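Local coordinates for water stress and hypersensitive response domain-containing protein (Archaeoglobus fulgidus DSM 4304, PDB 3BUT), which is of unknown function but belongs to the LEA_2 family of water-stress proteins and probably binds lipid, at residues Leu23-Asn28 with Lys62-Thr68; Ile34-His40 with Ile100-Ile106; Met45-Val50 with Leu80-Thr86. The protein carries 4 engineered substitutions. All blocks are in the same frame, centred on the assembly; numbering follows the deposited sequence. Where two conformers were deposited one is given.

Interaction 1 of 3, residues Leu23-Asn28 with Lys62-Thr68; sequences LAKVRN and KPASATT. Engineered in segment 62-68: A64 (natural residue Lys), A66 (natural residue Lys).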
loop_
_atom_site.group_PDB
_atom_site.type_symbol
_atom_site.label_atom_id
_atom_site.label_comp_id
_atom_site.label_asym_id
_atom_site.label_seq_id
_atom_site.Cartn_x
_atom_site.Cartn_y
_atom_site.Cartn_z
ATOM N N LEU A 23 -2.424 -22.309 -2.532
ATOM C CA LEU A 23 -2.182 -23.738 -2.714
ATOM C C LEU A 23 -3.292 -24.551 -2.070
ATOM O O LEU A 23 -3.383 -24.626 -0.845
ATOM C CB LEU A 23 -0.829 -24.162 -2.137
ATOM C CG LEU A 23 0.463 -23.576 -2.712
ATOM C CD1 LEU A 23 1.653 -24.283 -2.097
ATOM C CD2 LEU A 23 0.511 -23.669 -4.230
ATOM N N ALA A 24 -4.130 -25.161 -2.903
ATOM C CA ALA A 24 -5.271 -25.943 -2.433
ATOM C C ALA A 24 -5.033 -27.441 -2.570
ATOM O O ALA A 24 -4.823 -27.942 -3.673
ATOM C CB ALA A 24 -6.535 -25.539 -3.185
ATOM N N LYS A 25 -5.062 -28.146 -1.443
ATOM C CA LYS A 25 -4.992 -29.597 -1.435
ATOM C C LYS A 25 -6.389 -30.173 -1.668
ATOM O O LYS A 25 -7.276 -30.021 -0.832
ATOM C CB LYS A 25 -4.413 -30.095 -0.105
ATOM C CG LYS A 25 -4.148 -31.610 -0.013
ATOM C CD LYS A 25 -2.891 -32.041 -0.771
ATOM C CE LYS A 25 -2.473 -33.462 -0.398
ATOM N NZ LYS A 25 -1.353 -33.980 -1.238
ATOM N N VAL A 26 -6.580 -30.817 -2.816
ATOM C CA VAL A 26 -7.863 -31.430 -3.144
ATOM C C VAL A 26 -7.760 -32.947 -3.200
ATOM O O VAL A 26 -6.779 -33.491 -3.682
ATOM C CB VAL A 26 -8.471 -30.891 -4.465
ATOM C CG1 VAL A 26 -8.800 -29.412 -4.342
ATOM C CG2 VAL A 26 -7.549 -31.130 -5.643
ATOM N N ARG A 27 -8.775 -33.619 -2.675
ATOM C CA ARG A 27 -8.887 -35.059 -2.782
ATOM C C ARG A 27 -10.051 -35.397 -3.713
ATOM O O ARG A 27 -11.160 -34.899 -3.535
ATOM C CB ARG A 27 -9.069 -35.683 -1.393
ATOM C CG ARG A 27 -9.221 -37.198 -1.405
ATOM C CD ARG A 27 -8.760 -37.812 -0.098
ATOM N NE ARG A 27 -7.305 -37.930 -0.038
ATOM C CZ ARG A 27 -6.624 -39.027 -0.360
ATOM N NH1 ARG A 27 -7.254 -40.123 -0.765
ATOM N NH2 ARG A 27 -5.301 -39.026 -0.273
ATOM N N ASN A 28 -9.787 -36.230 -4.712
ATOM C CA ASN A 28 -10.821 -36.693 -5.624
ATOM C C ASN A 28 -11.599 -37.863 -5.023
ATOM O O ASN A 28 -11.050 -38.948 -4.830
ATOM C CB ASN A 28 -10.196 -37.088 -6.965
ATOM C CG ASN A 28 -11.224 -37.360 -8.043
ATOM O OD1 ASN A 28 -12.426 -37.266 -7.817
ATOM N ND2 ASN A 28 -10.748 -37.683 -9.238
ATOM N N LYS A 62 -6.266 -37.688 -10.139
ATOM C CA LYS A 62 -6.624 -39.086 -10.387
ATOM C C LYS A 62 -7.658 -39.550 -9.363
ATOM O O LYS A 62 -7.699 -39.020 -8.252
ATOM C CB LYS A 62 -5.379 -39.984 -10.368
ATOM C CG LYS A 62 -4.573 -39.972 -11.672
ATOM C CD LYS A 62 -3.939 -41.336 -11.977
ATOM C CE LYS A 62 -2.614 -41.574 -11.252
ATOM N NZ LYS A 62 -1.460 -40.883 -11.896
ATOM N N PRO A 63 -8.538 -40.522 -9.744
ATOM C CA PRO A 63 -9.549 -41.006 -8.785
ATOM C C PRO A 63 -8.934 -41.494 -7.484
ATOM O O PRO A 63 -7.911 -42.172 -7.525
ATOM C CB PRO A 63 -10.185 -42.201 -9.497
ATOM C CG PRO A 63 -9.854 -42.066 -10.911
ATOM C CD PRO A 63 -8.674 -41.182 -11.059
ATOM N N ALA A 64 -9.541 -41.119 -6.353
ATOM C CA ALA A 64 -9.074 -41.464 -4.989
ATOM C C ALA A 64 -7.725 -40.860 -4.553
ATOM O O ALA A 64 -7.247 -41.128 -3.447
ATOM C CB ALA A 64 -9.112 -42.997 -4.746
ATOM N N SER A 65 -7.128 -40.040 -5.414
ATOM C CA SER A 65 -5.846 -39.395 -5.128
ATOM C C SER A 65 -6.047 -37.975 -4.627
ATOM O O SER A 65 -7.102 -37.381 -4.841
ATOM C CB SER A 65 -4.962 -39.367 -6.377
ATOM O OG SER A 65 -4.139 -40.508 -6.448
ATOM N N ALA A 66 -5.021 -37.454 -3.955
ATOM C CA ALA A 66 -4.979 -36.065 -3.504
ATOM C C ALA A 66 -3.883 -35.294 -4.237
ATOM O O ALA A 66 -2.802 -35.828 -4.486
ATOM C CB ALA A 66 -4.780 -35.997 -1.999
ATOM N N THR A 67 -4.175 -34.042 -4.580
ATOM C CA THR A 67 -3.293 -33.200 -5.397
ATOM C C THR A 67 -3.292 -31.768 -4.863
ATOM O O THR A 67 -4.343 -31.234 -4.526
ATOM C CB THR A 67 -3.770 -33.198 -6.878
ATOM O OG1 THR A 67 -3.704 -34.528 -7.402
ATOM C CG2 THR A 67 -2.915 -32.294 -7.758
ATOM N N THR A 68 -2.119 -31.150 -4.777
ATOM C CA THR A 68 -2.049 -29.724 -4.487
ATOM C C THR A 68 -2.221 -28.936 -5.785
ATOM O O THR A 68 -1.467 -29.119 -6.735
ATOM C CB THR A 68 -0.750 -29.348 -3.750
ATOM O OG1 THR A 68 -0.707 -30.044 -2.501
ATOM C CG2 THR A 68 -0.675 -27.841 -3.471
#
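In the immunoglobulin-like beta sandwich of the E-set clan, two sheets are built from antiparallel strands; here a turn sets the pairing of one edge strand. A type II turn from K62 to S65 delivers strand 66-76 to the edge of the three-stranded sheet, antiparallel to strand 17-27 (166° between the short segments). V26 and T67 form a hydrogen-bonded pair, N to O 2.8 Å in both directions; N28 N to S65 O, 2.9 Å, carries the pairing back into the turn, where A64, an engineered residue, holds a positive phi. V26 and T67, both m in chi1, share a face and both touch V61 of the other sheet. On the opposite face chi2 of K25 is p, which bends the chain across the strands so that CD lies 3.4 Å from T68 OG1. The K25 and R27 chains flank the engineered A66: its CB is 3.8 Å from K25 CE and 3.5 Å from R27 NH2, with one guanidinium face over the backbone of S65 and A66. N28, chi1 t, bonds V32 O and V61 O through ND2 and D30 N through OD1, tying the strand end to the following loop and to strand 48-61, while N28 CB rests 3.4 Å from K62 O.

Interaction 2 of 3, residues Ile34-His40 with Ile100-Ile106; sequences IVVSGYH and IKPTIEI. Engineered in segment 100-106: I106 (natural residue Val).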
loop_
_atom_site.group_PDB
_atom_site.type_symbol
_atom_site.label_atom_id
_atom_site.label_comp_id
_atom_site.label_asym_id
_atom_site.label_seq_id
_atom_site.Cartn_x
_atom_site.Cartn_y
_atom_site.Cartn_z
ATOM N N ILE A 34 -10.791 -35.852 -12.068
ATOM C CA ILE A 34 -11.229 -34.468 -12.165
ATOM C C ILE A 34 -10.194 -33.761 -13.023
ATOM O O ILE A 34 -8.996 -33.977 -12.846
ATOM C CB ILE A 34 -11.285 -33.807 -10.767
ATOM C CG1 ILE A 34 -12.372 -34.451 -9.904
ATOM C CG2 ILE A 34 -11.514 -32.295 -10.862
ATOM C CD1 ILE A 34 -12.361 -33.969 -8.455
ATOM N N VAL A 35 -10.642 -32.956 -13.980
ATOM C CA VAL A 35 -9.731 -32.040 -14.666
ATOM C C VAL A 35 -10.097 -30.604 -14.294
ATOM O O VAL A 35 -11.242 -30.199 -14.445
ATOM C CB VAL A 35 -9.749 -32.214 -16.205
ATOM C CG1 VAL A 35 -8.593 -31.436 -16.846
ATOM C CG2 VAL A 35 -9.673 -33.679 -16.584
ATOM N N VAL A 36 -9.129 -29.858 -13.768
ATOM C CA VAL A 36 -9.285 -28.424 -13.573
ATOM C C VAL A 36 -8.566 -27.776 -14.747
ATOM O O VAL A 36 -7.342 -27.668 -14.741
ATOM C CB VAL A 36 -8.672 -27.931 -12.231
ATOM C CG1 VAL A 36 -8.985 -26.456 -12.009
ATOM C CG2 VAL A 36 -9.190 -28.747 -11.057
ATOM N N SER A 37 -9.322 -27.375 -15.764
ATOM C CA SER A 37 -8.732 -26.832 -16.997
ATOM C C SER A 37 -8.163 -25.420 -16.816
ATOM O O SER A 37 -7.290 -24.985 -17.565
ATOM C CB SER A 37 -9.755 -26.848 -18.126
ATOM O OG SER A 37 -10.904 -26.116 -17.749
ATOM N N GLY A 38 -8.669 -24.717 -15.812
ATOM C CA GLY A 38 -8.210 -23.382 -15.499
ATOM C C GLY A 38 -9.093 -22.783 -14.438
ATOM O O GLY A 38 -9.872 -23.488 -13.806
ATOM N N TYR A 39 -8.970 -21.469 -14.256
ATOM C CA TYR A 39 -9.700 -20.748 -13.222
ATOM C C TYR A 39 -9.786 -19.273 -13.553
ATOM O O TYR A 39 -8.870 -18.704 -14.143
ATOM C CB TYR A 39 -9.040 -20.939 -11.848
ATOM C CG TYR A 39 -7.564 -20.553 -11.801
ATOM C CD1 TYR A 39 -6.573 -21.439 -12.228
ATOM C CD2 TYR A 39 -7.164 -19.307 -11.316
ATOM C CE1 TYR A 39 -5.227 -21.088 -12.195
ATOM C CE2 TYR A 39 -5.818 -18.948 -11.274
ATOM C CZ TYR A 39 -4.858 -19.845 -11.706
ATOM O OH TYR A 39 -3.525 -19.497 -11.676
ATOM N N HIS A 40 -10.899 -18.666 -13.167
ATOM C CA HIS A 40 -11.040 -17.221 -13.176
ATOM C C HIS A 40 -10.848 -16.704 -11.757
ATOM O O HIS A 40 -11.287 -17.337 -10.790
ATOM C CB HIS A 40 -12.409 -16.811 -13.716
ATOM C CG HIS A 40 -12.547 -15.338 -13.947
ATOM N ND1 HIS A 40 -12.361 -14.759 -15.186
ATOM C CD2 HIS A 40 -12.837 -14.324 -13.098
ATOM C CE1 HIS A 40 -12.535 -13.453 -15.088
ATOM N NE2 HIS A 40 -12.820 -13.163 -13.832
ATOM N N ILE A 100 -12.191 -17.134 -6.468
ATOM C CA ILE A 100 -11.579 -18.040 -7.438
ATOM C C ILE A 100 -12.663 -18.963 -7.989
ATOM O O ILE A 100 -13.368 -19.626 -7.233
ATOM C CB ILE A 100 -10.395 -18.836 -6.832
ATOM C CG1 ILE A 100 -9.260 -17.889 -6.440
ATOM C CG2 ILE A 100 -9.862 -19.876 -7.819
ATOM C CD1 ILE A 100 -8.333 -18.433 -5.342
ATOM N N LYS A 101 -12.795 -18.973 -9.312
ATOM C CA LYS A 101 -13.829 -19.731 -10.008
ATOM C C LYS A 101 -13.176 -20.775 -10.929
ATOM O O LYS A 101 -12.922 -20.489 -12.097
ATOM C CB LYS A 101 -14.698 -18.752 -10.809
ATOM C CG LYS A 101 -15.963 -19.325 -11.437
ATOM C CD LYS A 101 -16.831 -18.197 -12.008
ATOM C CE LYS A 101 -17.823 -18.697 -13.047
ATOM N NZ LYS A 101 -17.213 -18.825 -14.402
ATOM N N PRO A 102 -12.866 -21.978 -10.397
ATOM C CA PRO A 102 -12.242 -22.993 -11.241
ATOM C C PRO A 102 -13.207 -23.617 -12.239
ATOM O O PRO A 102 -14.402 -23.749 -11.961
ATOM C CB PRO A 102 -11.759 -24.041 -10.241
ATOM C CG PRO A 102 -12.640 -23.891 -9.069
ATOM C CD PRO A 102 -13.039 -22.449 -9.009
ATOM N N THR A 103 -12.671 -23.959 -13.405
ATOM C CA THR A 103 -13.401 -24.657 -14.443
ATOM C C THR A 103 -13.086 -26.131 -14.296
ATOM O O THR A 103 -11.991 -26.575 -14.631
ATOM C CB THR A 103 -12.972 -24.191 -15.843
ATOM O OG1 THR A 103 -13.045 -22.763 -15.915
ATOM C CG2 THR A 103 -13.878 -24.785 -16.897
ATOM N N ILE A 104 -14.056 -26.875 -13.777
ATOM C CA ILE A 104 -13.911 -28.294 -13.498
ATOM C C ILE A 104 -14.598 -29.065 -14.601
ATOM O O ILE A 104 -15.787 -28.870 -14.845
ATOM C CB ILE A 104 -14.551 -28.660 -12.138
ATOM C CG1 ILE A 104 -13.904 -27.858 -11.006
ATOM C CG2 ILE A 104 -14.451 -30.160 -11.879
ATOM C CD1 ILE A 104 -14.660 -27.921 -9.700
ATOM N N GLU A 105 -13.851 -29.935 -15.273
ATOM C CA GLU A 105 -14.389 -30.688 -16.394
ATOM C C GLU A 105 -14.565 -32.146 -16.014
ATOM O O GLU A 105 -13.592 -32.839 -15.711
ATOM C CB GLU A 105 -13.479 -30.582 -17.626
ATOM C CG GLU A 105 -13.220 -29.158 -18.124
ATOM C CD GLU A 105 -12.322 -29.097 -19.359
ATOM O OE1 GLU A 105 -11.604 -30.079 -19.645
ATOM O OE2 GLU A 105 -12.329 -28.051 -20.044
ATOM N N ILE A 106 -15.816 -32.596 -15.988
ATOM C CA ILE A 106 -16.121 -34.025 -15.998
ATOM C C ILE A 106 -17.126 -34.260 -17.137
ATOM O O ILE A 106 -18.340 -34.088 -16.967
ATOM C CB ILE A 106 -16.628 -34.572 -14.624
ATOM C CG1 ILE A 106 -15.677 -34.179 -13.480
ATOM C CG2 ILE A 106 -16.762 -36.100 -14.682
ATOM C CD1 ILE A 106 -16.259 -34.302 -12.079
#
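V36, Y39, P102 and I104 make the apolar centre where strands 34-40 and 100-105 pair antiparallel in the four-stranded sheet of the beta sandwich, and between them lies a beta bulge. V36 CG1 packs on P102 CB at 4.1 Å, Y39 CB meets I100 CG2 at 4.2 Å, and I34 CG2 touches I104 CG2 at 3.8 Å. V36 and I100 continue to L69 and F71 of the facing sheet; the Y39 ring meets F71 edge-to-face and its hydroxyl bonds S72. Alternation would place residues three apart on opposite faces, yet V36 and Y39 share one, because S37 and G38 together stand opposite T103: S37 N bonds T103 O at 3.0 Å and T103 N bonds G38 O at 2.9 Å. P102 occupies a non-hydrogen-bonded pair with Y39, so its missing N-H costs this pairing nothing. Regular pairing resumes at both ends, with E105 N to V35 O at 2.7 Å, and K101 N to H40 O at 2.7 Å answered by H40 N to K101 O at 2.9 Å. The outer face is more polar: H40 reaches D52 and T103 reaches Y54, both across to strand 48-61. At the bulge, S37 OG lies 3.3 Å from both E105 OE2 and T103 O, each at best a weak bond, and 3.4 Å from T103 CG2.

Interaction 3 of 3, residues Met45-Val50 with Leu80-Thr86; sequences MNGVKV and LREWWVT. Engineered in segment 80-86: L80 (natural residue Ile).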
loop_
_atom_site.group_PDB
_atom_site.type_symbol
_atom_site.label_atom_id
_atom_site.label_comp_id
_atom_site.label_asym_id
_atom_site.label_seq_id
_atom_site.Cartn_x
_atom_site.Cartn_y
_atom_site.Cartn_z
HETATM N N MSE A 45 -11.182 -4.620 -3.600
HETATM C CA MSE A 45 -10.771 -3.920 -2.392
HETATM C C MSE A 45 -11.565 -2.612 -2.330
HETATM O O MSE A 45 -11.388 -1.739 -3.179
HETATM C CB MSE A 45 -9.261 -3.656 -2.419
HETATM C CG MSE A 45 -8.396 -4.918 -2.497
HETATM SE SE MSE A 45 -6.495 -4.576 -2.713
HETATM C CE MSE A 45 -6.021 -4.203 -0.859
ATOM N N ASN A 46 -12.454 -2.508 -1.340
ATOM C CA ASN A 46 -13.465 -1.429 -1.231
ATOM C C ASN A 46 -14.281 -1.137 -2.498
ATOM O O ASN A 46 -14.592 0.019 -2.787
ATOM C CB ASN A 46 -12.841 -0.125 -0.727
ATOM C CG ASN A 46 -12.187 -0.264 0.624
ATOM O OD1 ASN A 46 -12.642 -1.027 1.482
ATOM N ND2 ASN A 46 -11.121 0.499 0.834
ATOM N N GLY A 47 -14.624 -2.177 -3.247
ATOM C CA GLY A 47 -15.356 -1.999 -4.497
ATOM C C GLY A 47 -14.519 -1.543 -5.683
ATOM O O GLY A 47 -15.061 -1.261 -6.746
ATOM N N VAL A 48 -13.204 -1.450 -5.507
ATOM C CA VAL A 48 -12.294 -1.301 -6.641
ATOM C C VAL A 48 -11.844 -2.703 -7.054
ATOM O O VAL A 48 -11.321 -3.454 -6.233
ATOM C CB VAL A 48 -11.056 -0.437 -6.293
ATOM C CG1 VAL A 48 -10.139 -0.287 -7.502
ATOM C CG2 VAL A 48 -11.476 0.931 -5.779
ATOM N N LYS A 49 -12.064 -3.059 -8.315
ATOM C CA LYS A 49 -11.646 -4.363 -8.825
ATOM C C LYS A 49 -10.181 -4.324 -9.254
ATOM O O LYS A 49 -9.863 -3.967 -10.389
ATOM C CB LYS A 49 -12.549 -4.810 -9.976
ATOM C CG LYS A 49 -12.418 -6.283 -10.331
ATOM C CD LYS A 49 -13.662 -6.819 -11.035
ATOM C CE LYS A 49 -13.777 -6.321 -12.471
ATOM N NZ LYS A 49 -14.952 -6.932 -13.159
ATOM N N VAL A 50 -9.302 -4.705 -8.331
ATOM C CA VAL A 50 -7.852 -4.580 -8.519
ATOM C C VAL A 50 -7.221 -5.757 -9.278
ATOM O O VAL A 50 -6.092 -5.652 -9.764
ATOM C CB VAL A 50 -7.107 -4.333 -7.174
ATOM C CG1 VAL A 50 -7.589 -3.055 -6.515
ATOM C CG2 VAL A 50 -7.291 -5.496 -6.236
ATOM N N LEU A 80 -4.439 -0.973 -8.444
ATOM C CA LEU A 80 -4.140 -0.896 -7.013
ATOM C C LEU A 80 -3.935 0.531 -6.541
ATOM O O LEU A 80 -4.171 0.826 -5.372
ATOM C CB LEU A 80 -2.916 -1.729 -6.649
ATOM C CG LEU A 80 -3.136 -3.085 -5.987
ATOM C CD1 LEU A 80 -1.874 -3.913 -6.110
ATOM C CD2 LEU A 80 -3.523 -2.907 -4.525
ATOM N N ARG A 81 -3.510 1.411 -7.448
ATOM C CA ARG A 81 -3.293 2.826 -7.117
ATOM C C ARG A 81 -4.592 3.620 -6.955
ATOM O O ARG A 81 -4.580 4.730 -6.405
ATOM C CB ARG A 81 -2.404 3.513 -8.157
ATOM C CG ARG A 81 -0.933 3.120 -8.114
ATOM C CD ARG A 81 -0.110 3.869 -9.168
ATOM N NE ARG A 81 -0.567 3.633 -10.542
ATOM C CZ ARG A 81 -1.205 4.527 -11.297
ATOM N NH1 ARG A 81 -1.476 5.739 -10.829
ATOM N NH2 ARG A 81 -1.576 4.206 -12.529
ATOM N N GLU A 82 -5.702 3.080 -7.446
ATOM C CA GLU A 82 -6.983 3.743 -7.238
ATOM C C GLU A 82 -7.734 3.157 -6.049
ATOM O O GLU A 82 -8.772 3.673 -5.650
ATOM C CB GLU A 82 -7.834 3.795 -8.514
ATOM C CG GLU A 82 -8.128 2.464 -9.174
ATOM C CD GLU A 82 -9.020 2.610 -10.393
ATOM O OE1 GLU A 82 -8.762 3.513 -11.221
ATOM O OE2 GLU A 82 -9.977 1.815 -10.526
ATOM N N TRP A 83 -7.184 2.091 -5.474
ATOM C CA TRP A 83 -7.700 1.544 -4.222
ATOM C C TRP A 83 -7.264 2.441 -3.076
ATOM O O TRP A 83 -8.035 2.700 -2.155
ATOM C CB TRP A 83 -7.214 0.102 -3.982
ATOM C CG TRP A 83 -7.068 -0.224 -2.511
ATOM C CD1 TRP A 83 -8.073 -0.498 -1.632
ATOM C CD2 TRP A 83 -5.853 -0.251 -1.747
ATOM N NE1 TRP A 83 -7.561 -0.712 -0.379
ATOM C CE2 TRP A 83 -6.203 -0.564 -0.418
ATOM C CE3 TRP A 83 -4.502 -0.043 -2.061
ATOM C CZ2 TRP A 83 -5.256 -0.678 0.600
ATOM C CZ3 TRP A 83 -3.561 -0.160 -1.051
ATOM C CH2 TRP A 83 -3.944 -0.479 0.265
ATOM N N TRP A 84 -6.021 2.909 -3.145
ATOM C CA TRP A 84 -5.421 3.691 -2.075
ATOM C C TRP A 84 -6.284 4.865 -1.612
ATOM O O TRP A 84 -6.407 5.110 -0.409
ATOM C CB TRP A 84 -4.008 4.150 -2.456
ATOM C CG TRP A 84 -3.377 4.974 -1.382
ATOM C CD1 TRP A 84 -3.078 6.300 -1.443
ATOM C CD2 TRP A 84 -3.014 4.538 -0.062
ATOM N NE1 TRP A 84 -2.534 6.717 -0.251
ATOM C CE2 TRP A 84 -2.484 5.655 0.613
ATOM C CE3 TRP A 84 -3.073 3.307 0.610
ATOM C CZ2 TRP A 84 -2.016 5.582 1.928
ATOM C CZ3 TRP A 84 -2.611 3.236 1.915
ATOM C CH2 TRP A 84 -2.092 4.367 2.559
ATOM N N VAL A 85 -6.899 5.558 -2.571
ATOM C CA VAL A 85 -7.869 6.620 -2.300
ATOM C C VAL A 85 -8.958 6.154 -1.331
ATOM O O VAL A 85 -9.232 6.822 -0.333
ATOM C CB VAL A 85 -8.548 7.107 -3.613
ATOM C CG1 VAL A 85 -9.462 8.304 -3.349
ATOM C CG2 VAL A 85 -7.504 7.452 -4.673
ATOM N N THR A 86 -9.539 4.993 -1.630
ATOM C CA THR A 86 -10.665 4.434 -0.878
ATOM C C THR A 86 -10.256 3.959 0.509
ATOM O O THR A 86 -11.052 4.022 1.450
ATOM C CB THR A 86 -11.339 3.255 -1.631
ATOM O OG1 THR A 86 -10.481 2.108 -1.623
ATOM C CG2 THR A 86 -11.635 3.618 -3.062
#
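A selenomethionine lying flat over a tryptophan is the striking feature here: M45 SE sits 4.4 Å from the centroid of the five-membered ring of W83, only 7° off the ring normal, a Met-aromatic contact. The terminal methyl joins in through a CH-pi contact, M45 CE being 3.9 Å from the same centroid, and M45 CB comes within 3.5 Å of W83 CD1. The principle illustrated is that a tight hairpin can present a compact patch to a helix. M45 to V48 form a type I' turn, closed by M45 N to V48 O at 2.9 Å and V48 N to M45 O at 3.0 Å, and from it N46 gives a hydrogen bond from ND2 to T86 OG1 at 3.0 Å. That hydroxyl in turn bonds the carbonyl three residues back, T86 OG1 to W83 O 2.6 Å. V48 CG2 meets T86 CG2 at 3.8 Å; V50 CG1 lies 4.1 Å from W83 CB, and the engineered L80 reaches M45 SE with CD2 at 3.9 Å. W83 NE1 bonds T94 and N46 OD1 bonds K95, so strand 93-105 holds both partners. The hairpin of strands 34-45 and 48-61 thus packs against helix 83-89 at one end of the sandwich, with F122 of strand 111-123 and L75 of strand 66-76 adjoining, while R81, W84 and V85 turn to the second subunit.

The three contacts mark out a sandwich lengthwise. Interaction 1 belongs to the three-stranded sheet, interaction 2 to the four-stranded one; their centres are 13 Å apart and they touch where N28 OD1, just past strand 17-27, meets I34 CD1 at 3.4 Å, at the start of strand 34-45. Interaction 3 lies on the opposite side of the chain's centre, about 34 Å from interaction 1 and 28 Å from interaction 2, centre to centre. Along the chain, interaction 3 is nested within the loop closed by interaction 2, whereas the segments of interaction 1 alternate with those of both others. Strand 34-45 leads from interaction 2 to the hairpin of interaction 3, linking both ends of the domain.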